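Local coordinates for uncharacterized protein (Bacillus cereus, PDB 5F2H), which is of unknown function but is probably a hydrolase with an alpha/beta-hydrolase fold, at residues I253-V257 with I282-F286; V225-I229 with A307-E312; T217-K221 with L244-L248; I229-P233 with L292-P297. One frame throughout, in Å; residues are numbered along the deposited sequence.

Interaction 1. Residues I253-V257 with I282-F286; sequences IKGYV and IEHEF
Ile282 enters the contact with its branch methyl, CG2 lying 3.6 Å from Ile253 O. At Glu283 the backbone pairing begins: Gly255 N donates to Glu283 O over 3.2 Å, in the carbonyl plane and on a lone pair. The Glu283 side chain, with CG anti to the backbone N (chi1 -158°) and extended beyond it, runs alongside the equally extended Lys254, so that Lys254 CE is 3.5 Å from Glu283 OE1. Lys254 NZ stays 4.3 Å from Glu283 OE1, too far for a salt bridge; the ammonium bonds to Ser315 instead and lies in a cation-pi contact with Tyr310. These are the last two strands of the parallel sheet, 254-260 and 284-289, joined by helix 267-279 in a beta-alpha-beta crossover; within 254-257 and 284-286 the axes lie 6° apart. His284 pairs with Gly255, but its ring turns back along its own segment, where ND1 donates to Ile282 O over 2.7 Å and lies close to the carbonyl axis. Glu285 is gripped at both backbone ends: its N donates to Gly255 O (2.8 Å), and its O, which also sits above one face of the Tyr256 ring, accepts from Val257 N (3.1 Å). Phe286 places CD1 3.9 Å from Val257 CG1.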
# COMPACT_ATOMS: atom_id res chain seq x y z
N ILE B 253 6.11 -10.38 -18.39
CA ILE B 253 6.99 -9.73 -17.43
C ILE B 253 7.69 -8.56 -18.12
O ILE B 253 8.12 -8.69 -19.27
CB ILE B 253 8.08 -10.69 -16.92
CG1 ILE B 253 7.46 -11.97 -16.35
CG2 ILE B 253 8.96 -10.00 -15.90
CD1 ILE B 253 8.46 -12.98 -15.85
N LYS B 254 7.82 -7.44 -17.42
CA LYS B 254 8.48 -6.24 -17.97
C LYS B 254 9.93 -6.15 -17.48
O LYS B 254 10.22 -6.47 -16.34
CB LYS B 254 7.71 -4.97 -17.61
CG LYS B 254 6.29 -4.94 -18.15
CD LYS B 254 5.60 -3.61 -17.87
CE LYS B 254 4.16 -3.61 -18.35
NZ LYS B 254 3.47 -2.31 -18.10
N GLY B 255 10.83 -5.73 -18.36
CA GLY B 255 12.24 -5.64 -18.01
C GLY B 255 12.82 -4.25 -18.22
O GLY B 255 12.51 -3.57 -19.20
N TYR B 256 13.65 -3.82 -17.27
CA TYR B 256 14.27 -2.52 -17.35
C TYR B 256 15.73 -2.87 -17.18
O TYR B 256 16.12 -3.40 -16.15
CB TYR B 256 13.78 -1.61 -16.23
CG TYR B 256 14.11 -0.13 -16.43
CD1 TYR B 256 15.38 0.37 -16.14
CD2 TYR B 256 13.14 0.76 -16.87
CE1 TYR B 256 15.67 1.72 -16.30
CE2 TYR B 256 13.42 2.10 -17.03
CZ TYR B 256 14.68 2.57 -16.74
OH TYR B 256 14.96 3.91 -16.92
N VAL B 257 16.51 -2.66 -18.23
CA VAL B 257 17.93 -2.97 -18.22
C VAL B 257 18.73 -1.69 -18.43
O VAL B 257 18.37 -0.85 -19.27
CB VAL B 257 18.29 -3.99 -19.31
CG1 VAL B 257 19.78 -4.25 -19.33
CG2 VAL B 257 17.50 -5.27 -19.09
N ILE B 282 9.40 -9.16 -25.90
CA ILE B 282 9.15 -9.05 -24.46
C ILE B 282 9.12 -7.57 -24.13
O ILE B 282 10.09 -6.86 -24.38
CB ILE B 282 10.29 -9.68 -23.64
CG1 ILE B 282 10.63 -11.09 -24.15
CG2 ILE B 282 9.92 -9.68 -22.17
CD1 ILE B 282 9.50 -12.08 -24.00
N GLU B 283 8.03 -7.09 -23.53
CA GLU B 283 7.94 -5.66 -23.20
C GLU B 283 9.14 -5.32 -22.27
O GLU B 283 9.35 -5.94 -21.23
CB GLU B 283 6.57 -5.30 -22.59
CG GLU B 283 6.23 -3.82 -22.73
CD GLU B 283 4.84 -3.47 -22.22
OE1 GLU B 283 4.11 -4.39 -21.79
OE2 GLU B 283 4.47 -2.28 -22.28
N HIS B 284 9.97 -4.37 -22.69
CA HIS B 284 11.12 -3.99 -21.88
C HIS B 284 11.63 -2.62 -22.29
O HIS B 284 11.07 -1.98 -23.18
CB HIS B 284 12.26 -4.99 -22.06
CG HIS B 284 12.93 -4.91 -23.40
ND1 HIS B 284 12.53 -5.67 -24.48
CD2 HIS B 284 13.96 -4.15 -23.83
CE1 HIS B 284 13.30 -5.39 -25.52
NE2 HIS B 284 14.17 -4.47 -25.15
N GLU B 285 12.71 -2.18 -21.65
CA GLU B 285 13.31 -0.90 -21.96
C GLU B 285 14.78 -0.88 -21.56
O GLU B 285 15.12 -1.01 -20.39
CB GLU B 285 12.52 0.22 -21.30
CG GLU B 285 13.05 1.61 -21.60
CD GLU B 285 12.12 2.70 -21.11
OE1 GLU B 285 10.90 2.46 -21.05
OE2 GLU B 285 12.62 3.81 -20.83
N PHE B 286 15.65 -0.72 -22.56
CA PHE B 286 17.09 -0.69 -22.35
C PHE B 286 17.60 0.72 -22.37
O PHE B 286 17.22 1.52 -23.23
CB PHE B 286 17.79 -1.54 -23.40
CG PHE B 286 19.28 -1.45 -23.37
CD1 PHE B 286 19.98 -1.68 -22.19
CD2 PHE B 286 20.00 -1.37 -24.56
CE1 PHE B 286 21.37 -1.67 -22.18
CE2 PHE B 286 21.38 -1.38 -24.56
CZ PHE B 286 22.07 -1.53 -23.36

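Interaction 2. Residues V225-I229 with A307-E312; sequences VDGFI and AIKYIE
Ile229 and Ile311 pack against each other where helix 300-313, the last of the chain, covers part of the parallel sheet of the alpha/beta hydrolase fold. The helix runs nearly antiparallel to the central strand 227-231: the axes of the short segments 227-229 and 307-312 make an angle of 160° and approach to 8.8 Å.

Apolar contact carries most of the interface. Ile229 points at the helix, with CG1 beside the backbone N (chi1 -52°) and the chain extended at chi2, which carries CD1 outward. That terminal methyl reaches Ala307 CB at 3.6 Å and comes near Ile308 CG1, so it rests on one turn of the helix. One step back along the same side chain, Ile229 CG1 meets Ile311 CD1, again at 3.6 Å. Ile311 thus works with both of its branches. CD1 leans on Ile229 and on the backbone of Phe228, whereas CG2 is laid on Gly227, 3.7 Å from Gly227 CA. The glycine brings the backbone close to the helix here, and the Gly227 and Ile311 CA atoms are the nearest such pair, 5.7 Å apart. Ile203 of the adjacent strand 202-207 touches Ile229, Ile308 and Ile311, extending the apolar patch across the sheet.

Polar groups meet at the opposite end of the contact from Ala307. Asp226 and Glu312 bring two carboxylates together, which may favour uptake of a proton by one of them. Their planes are turned 50° apart, and Asp226 OD2 lies 3.8 Å from Glu312 OE1.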
# COMPACT_ATOMS: atom_id res chain seq x y z
N VAL B 225 7.82 -13.31 -10.51
CA VAL B 225 8.16 -11.90 -10.54
C VAL B 225 7.36 -11.11 -11.56
O VAL B 225 7.07 -11.60 -12.63
CB VAL B 225 9.65 -11.77 -10.87
CG1 VAL B 225 10.03 -10.40 -11.36
CG2 VAL B 225 10.50 -12.17 -9.69
N ASP B 226 7.02 -9.88 -11.21
CA ASP B 226 6.26 -9.00 -12.11
C ASP B 226 7.18 -8.23 -13.05
O ASP B 226 6.74 -7.76 -14.09
CB ASP B 226 5.40 -8.02 -11.30
CG ASP B 226 4.33 -8.73 -10.48
OD1 ASP B 226 4.42 -9.97 -10.29
OD2 ASP B 226 3.40 -8.04 -10.00
N GLY B 227 8.43 -8.02 -12.66
CA GLY B 227 9.39 -7.31 -13.49
C GLY B 227 10.81 -7.50 -12.99
O GLY B 227 11.01 -8.06 -11.93
N PHE B 228 11.80 -7.05 -13.73
CA PHE B 228 13.18 -7.22 -13.28
C PHE B 228 13.99 -6.01 -13.70
O PHE B 228 13.82 -5.49 -14.80
CB PHE B 228 13.79 -8.50 -13.85
CG PHE B 228 13.94 -8.48 -15.34
CD1 PHE B 228 12.88 -8.80 -16.16
CD2 PHE B 228 15.14 -8.15 -15.91
CE1 PHE B 228 13.02 -8.81 -17.54
CE2 PHE B 228 15.29 -8.15 -17.29
CZ PHE B 228 14.23 -8.48 -18.11
N ILE B 229 14.91 -5.60 -12.84
CA ILE B 229 15.73 -4.42 -13.11
C ILE B 229 17.22 -4.72 -13.04
O ILE B 229 17.79 -4.70 -11.95
CB ILE B 229 15.40 -3.30 -12.09
CG1 ILE B 229 13.88 -3.05 -12.03
CG2 ILE B 229 16.13 -2.01 -12.44
CD1 ILE B 229 13.48 -2.06 -10.98
N ALA B 307 11.77 2.82 -13.60
CA ALA B 307 11.68 1.37 -13.72
C ALA B 307 10.45 0.82 -13.02
O ALA B 307 9.66 0.11 -13.60
CB ALA B 307 12.94 0.74 -13.16
N ILE B 308 10.29 1.18 -11.76
CA ILE B 308 9.14 0.71 -11.01
C ILE B 308 7.84 1.24 -11.60
O ILE B 308 6.86 0.50 -11.71
CB ILE B 308 9.29 1.04 -9.52
CG1 ILE B 308 10.48 0.26 -8.96
CG2 ILE B 308 8.02 0.67 -8.75
CD1 ILE B 308 10.71 0.43 -7.47
N LYS B 309 7.83 2.51 -11.99
CA LYS B 309 6.63 3.11 -12.60
C LYS B 309 6.27 2.25 -13.78
O LYS B 309 5.17 1.73 -13.85
CB LYS B 309 6.86 4.55 -13.07
CG LYS B 309 6.92 5.60 -11.96
CD LYS B 309 7.41 6.94 -12.48
CE LYS B 309 6.60 7.50 -13.64
NZ LYS B 309 7.21 8.77 -14.13
N TYR B 310 7.24 2.08 -14.65
CA TYR B 310 7.09 1.26 -15.85
C TYR B 310 6.59 -0.14 -15.54
O TYR B 310 5.52 -0.52 -16.01
CB TYR B 310 8.44 1.18 -16.55
CG TYR B 310 8.49 0.25 -17.74
CD1 TYR B 310 8.02 0.64 -18.98
CD2 TYR B 310 9.10 -1.00 -17.63
CE1 TYR B 310 8.09 -0.21 -20.07
CE2 TYR B 310 9.19 -1.85 -18.71
CZ TYR B 310 8.68 -1.46 -19.93
OH TYR B 310 8.77 -2.32 -21.01
N ILE B 311 7.33 -0.86 -14.71
CA ILE B 311 7.01 -2.25 -14.34
C ILE B 311 5.61 -2.51 -13.85
O ILE B 311 4.87 -3.30 -14.43
CB ILE B 311 8.02 -2.84 -13.33
CG1 ILE B 311 9.37 -3.04 -14.03
CG2 ILE B 311 7.54 -4.20 -12.80
CD1 ILE B 311 10.45 -3.59 -13.14
N GLU B 312 5.19 -1.86 -12.78
CA GLU B 312 3.85 -2.20 -12.38
C GLU B 312 2.84 -1.12 -12.11
O GLU B 312 1.64 -1.34 -12.28
CB GLU B 312 3.82 -2.84 -10.99
CG GLU B 312 2.53 -3.62 -10.76
CD GLU B 312 2.37 -4.78 -11.75
OE1 GLU B 312 3.34 -5.13 -12.46
OE2 GLU B 312 1.27 -5.35 -11.82

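Interaction 3. Residues T217-K221 with L244-L248; sequences TILHK and LLEVL
Leu219 and Lys221 meet the segment 244-248 at the C-terminal end of helix 209-219, which closes in a Schellman motif with Lys221, at positive phi, as its C-prime residue. Leu219 is the centre of the contact, with more of its surface buried by the partner segment than any other residue. Its CG stands beside the backbone N (chi1 -59°), and its two methyls part between the leucines and valine opposite. CD1 turns to Leu245, 3.7 Å from Leu245 CD2. CD2 is set against the turn itself, 3.4 Å from Leu244 O and 3.9 Å from Leu248 CD2, and also faces Val247 CB.

Val247 answers with its own two branches. CG2 packs on the helix-end carbonyl, 3.6 Å from Leu219 O, while CG1 lies 4.1 Å from Lys221 CG, the aliphatic base of a side chain that bends farther out. Leu244 CD1 approaches the imidazole of His220, 3.9 Å from NE2 and oblique to the ring.

Leu245 and Leu248 also touch helix 267-279, at Phe273, Val276 and Leu277. His220 in turn touches Lys183 of helix 179-195, which places the contact among the helices that flank the sheet.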
# COMPACT_ATOMS: atom_id res chain seq x y z
N THR B 217 17.13 -17.92 -12.07
CA THR B 217 16.04 -18.30 -11.17
C THR B 217 14.66 -18.08 -11.78
O THR B 217 13.82 -18.97 -11.77
CB THR B 217 16.18 -17.54 -9.83
OG1 THR B 217 17.44 -17.87 -9.23
CG2 THR B 217 15.10 -17.93 -8.87
N ILE B 218 14.44 -16.88 -12.30
CA ILE B 218 13.17 -16.56 -12.93
C ILE B 218 12.78 -17.55 -13.99
O ILE B 218 11.65 -18.02 -14.02
CB ILE B 218 13.21 -15.22 -13.67
CG1 ILE B 218 13.35 -14.06 -12.68
CG2 ILE B 218 11.94 -15.02 -14.49
CD1 ILE B 218 13.45 -12.70 -13.34
N LEU B 219 13.72 -17.85 -14.88
CA LEU B 219 13.49 -18.75 -15.99
C LEU B 219 13.19 -20.19 -15.59
O LEU B 219 12.52 -20.89 -16.35
CB LEU B 219 14.64 -18.69 -16.99
CG LEU B 219 14.87 -17.29 -17.57
CD1 LEU B 219 16.02 -17.32 -18.57
CD2 LEU B 219 13.62 -16.71 -18.22
N HIS B 220 13.68 -20.63 -14.44
CA HIS B 220 13.38 -21.97 -13.94
C HIS B 220 12.13 -21.91 -13.09
O HIS B 220 11.82 -22.85 -12.34
CB HIS B 220 14.55 -22.55 -13.17
CG HIS B 220 15.68 -22.97 -14.03
ND1 HIS B 220 15.87 -24.28 -14.41
CD2 HIS B 220 16.64 -22.25 -14.65
CE1 HIS B 220 16.93 -24.35 -15.20
NE2 HIS B 220 17.41 -23.14 -15.36
N LYS B 221 11.37 -20.82 -13.26
CA LYS B 221 10.13 -20.57 -12.54
C LYS B 221 10.25 -20.86 -11.04
O LYS B 221 9.31 -21.32 -10.40
CB LYS B 221 8.95 -21.33 -13.18
CG LYS B 221 8.69 -20.94 -14.64
CD LYS B 221 7.35 -21.38 -15.23
CE LYS B 221 7.10 -22.88 -15.21
NZ LYS B 221 8.01 -23.63 -16.11
N LEU B 244 14.77 -21.22 -22.72
CA LEU B 244 14.26 -20.74 -21.44
C LEU B 244 13.74 -19.31 -21.44
O LEU B 244 12.85 -18.98 -20.66
CB LEU B 244 15.32 -20.94 -20.37
CG LEU B 244 15.47 -22.39 -19.95
CD1 LEU B 244 16.73 -22.64 -19.15
CD2 LEU B 244 14.25 -22.83 -19.15
N LEU B 245 14.28 -18.47 -22.32
CA LEU B 245 13.82 -17.08 -22.41
C LEU B 245 12.35 -16.98 -22.83
O LEU B 245 11.75 -15.93 -22.72
CB LEU B 245 14.74 -16.26 -23.33
CG LEU B 245 16.16 -16.01 -22.79
CD1 LEU B 245 17.10 -15.46 -23.85
CD2 LEU B 245 16.14 -15.12 -21.56
N GLU B 246 11.78 -18.07 -23.33
CA GLU B 246 10.38 -18.11 -23.73
C GLU B 246 9.51 -17.74 -22.53
O GLU B 246 8.54 -17.01 -22.66
CB GLU B 246 9.99 -19.52 -24.18
CG GLU B 246 8.51 -19.72 -24.46
CD GLU B 246 8.16 -21.14 -24.88
OE1 GLU B 246 9.08 -21.89 -25.29
OE2 GLU B 246 6.97 -21.51 -24.83
N VAL B 247 9.90 -18.25 -21.37
CA VAL B 247 9.18 -18.01 -20.13
C VAL B 247 8.80 -16.55 -19.96
O VAL B 247 7.78 -16.23 -19.34
CB VAL B 247 10.00 -18.50 -18.92
CG1 VAL B 247 9.29 -18.17 -17.61
CG2 VAL B 247 10.26 -20.00 -19.00
N LEU B 248 9.58 -15.64 -20.52
CA LEU B 248 9.29 -14.21 -20.39
C LEU B 248 8.08 -13.73 -21.20
O LEU B 248 7.46 -12.72 -20.85
CB LEU B 248 10.53 -13.41 -20.80
CG LEU B 248 11.82 -13.70 -20.02
CD1 LEU B 248 12.97 -12.91 -20.62
CD2 LEU B 248 11.67 -13.40 -18.54

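Interaction 4. Residues I229-P233 with L292-P297; sequences IFMAP and LKHDYP
Met231, modelled as selenomethionine at the end of strand 227-231, points into the loop 292-297 and touches four of its residues. CB leaves the strand toward the loop, and CG, anti to the backbone N (chi1 175°), comes up obliquely to the Tyr296 ring, 3.7 Å from Tyr296 CD2. A bend at chi2 (70°) then turns the chain past the ring. SE lies 5.3 Å from the centroid of the Tyr296 ring, a Met-aromatic contact 47° off the ring normal, and meets Pro297 at its CD. The terminal CE finishes 3.5 Å from Asp295 O, with Leu292 CD2 at 4.3 Å.

The Tyr296 hydroxyl is hydrogen-bonded to Trp150, and its ring stacks on Tyr149 and Phe207. Next along the strand, Ala232 supplies its methyl to the histidine, with Ala232 CB 3.8 Å from His294 CD2 and oblique to the imidazole plane. His294 is the centre of an inverse gamma turn, and its carbonyl accepts a hydrogen bond from Asn15 of the second subunit.

Next to CD2, His294 NE2 is hydrogen-bonded to Ser208 of a probable nucleophile elbow, and the His294 side chain also touches Asp263; the grouping of Ser208, His294 and nearby Asp263 at the strand ends would be consistent with the catalytic triad of alpha/beta hydrolases.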
# COMPACT_ATOMS: atom_id res chain seq x y z
N ILE B 229 14.91 -5.60 -12.84
CA ILE B 229 15.73 -4.42 -13.11
C ILE B 229 17.22 -4.72 -13.04
O ILE B 229 17.79 -4.70 -11.95
CB ILE B 229 15.40 -3.30 -12.09
CG1 ILE B 229 13.88 -3.05 -12.03
CG2 ILE B 229 16.13 -2.01 -12.44
CD1 ILE B 229 13.48 -2.06 -10.98
N PHE B 230 17.86 -4.95 -14.18
CA PHE B 230 19.28 -5.27 -14.17
C PHE B 230 20.20 -4.12 -14.47
O PHE B 230 19.90 -3.26 -15.30
CB PHE B 230 19.61 -6.41 -15.11
CG PHE B 230 18.79 -7.65 -14.87
CD1 PHE B 230 18.55 -8.11 -13.58
CD2 PHE B 230 18.50 -8.49 -15.94
CE1 PHE B 230 17.87 -9.30 -13.38
CE2 PHE B 230 17.84 -9.68 -15.74
CZ PHE B 230 17.51 -10.09 -14.46
N MSE B 231 21.34 -4.12 -13.78
CA MSE B 231 22.36 -3.08 -13.92
C MSE B 231 23.60 -3.80 -14.33
O MSE B 231 24.09 -4.69 -13.61
CB MSE B 231 22.53 -2.38 -12.57
CG MSE B 231 23.66 -1.34 -12.55
SE MSE B 231 23.22 0.26 -13.62
CE MSE B 231 24.69 0.04 -14.93
N ALA B 232 24.09 -3.49 -15.52
CA ALA B 232 25.31 -4.12 -16.02
C ALA B 232 25.33 -5.64 -15.82
O ALA B 232 26.33 -6.21 -15.39
CB ALA B 232 26.51 -3.49 -15.34
N PRO B 233 24.21 -6.31 -16.13
CA PRO B 233 24.14 -7.76 -15.97
C PRO B 233 25.22 -8.53 -16.72
O PRO B 233 25.62 -8.12 -17.82
CB PRO B 233 22.78 -8.11 -16.56
CG PRO B 233 22.52 -7.02 -17.54
CD PRO B 233 23.13 -5.78 -16.97
N LEU B 292 29.63 5.96 -18.73
CA LEU B 292 29.63 5.11 -17.54
C LEU B 292 30.34 3.77 -17.76
O LEU B 292 30.16 3.15 -18.78
CB LEU B 292 28.19 4.86 -17.09
CG LEU B 292 27.97 4.02 -15.83
CD1 LEU B 292 28.65 4.62 -14.60
CD2 LEU B 292 26.48 3.85 -15.58
N LYS B 293 31.15 3.36 -16.78
CA LYS B 293 31.88 2.09 -16.84
C LYS B 293 31.09 1.03 -16.07
O LYS B 293 29.86 1.10 -16.04
CB LYS B 293 33.32 2.22 -16.33
CG LYS B 293 34.20 3.16 -17.15
CD LYS B 293 35.67 3.12 -16.74
CE LYS B 293 35.94 3.65 -15.33
NZ LYS B 293 35.64 5.11 -15.18
N HIS B 294 31.77 0.09 -15.41
CA HIS B 294 31.09 -0.97 -14.66
C HIS B 294 30.81 -0.49 -13.24
O HIS B 294 31.49 -0.83 -12.25
CB HIS B 294 31.93 -2.23 -14.69
CG HIS B 294 31.25 -3.43 -14.12
ND1 HIS B 294 31.63 -4.01 -12.93
CD2 HIS B 294 30.22 -4.18 -14.58
CE1 HIS B 294 30.89 -5.07 -12.69
NE2 HIS B 294 30.03 -5.20 -13.69
N ASP B 295 29.73 0.29 -13.17
CA ASP B 295 29.30 0.90 -11.95
C ASP B 295 27.89 1.38 -12.19
O ASP B 295 27.45 1.41 -13.32
CB ASP B 295 30.21 2.10 -11.71
CG ASP B 295 29.84 2.89 -10.51
OD1 ASP B 295 29.16 2.33 -9.62
OD2 ASP B 295 30.22 4.08 -10.46
N TYR B 296 27.19 1.78 -11.14
CA TYR B 296 25.83 2.29 -11.29
C TYR B 296 25.91 3.76 -11.67
O TYR B 296 26.87 4.47 -11.32
CB TYR B 296 25.10 2.23 -9.97
CG TYR B 296 24.92 0.88 -9.34
CD1 TYR B 296 25.96 0.27 -8.69
CD2 TYR B 296 23.66 0.34 -9.20
CE1 TYR B 296 25.77 -0.91 -8.00
CE2 TYR B 296 23.46 -0.84 -8.52
CZ TYR B 296 24.51 -1.45 -7.91
OH TYR B 296 24.30 -2.62 -7.24
N PRO B 297 24.90 4.25 -12.42
CA PRO B 297 24.89 5.68 -12.80
C PRO B 297 24.72 6.51 -11.54
O PRO B 297 24.11 6.04 -10.58
CB PRO B 297 23.68 5.82 -13.71
CG PRO B 297 22.83 4.63 -13.40
CD PRO B 297 23.74 3.53 -12.95

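From the N terminus, helix 209-219 opens interaction 3, and strand 227-231 then opens interactions 2 and 4 from overlapping segments that share Ile229. Interaction 3 closes first, at 244-248, so it crosses both of the others. The chain passes directly into strand 254-260, and interaction 1 opens and closes through 282-286 entirely within the longer loops of interactions 2 and 4. Interaction 4 closes next, in the loop 292-297, and interaction 2 last, on helix 300-313. Interaction 1 thus joins two strands, interaction 2 the sheet to the last helix, interaction 3 the end of helix 209-219 to the segment before strand 254-260, and interaction 4 a strand end to the histidine-bearing loop.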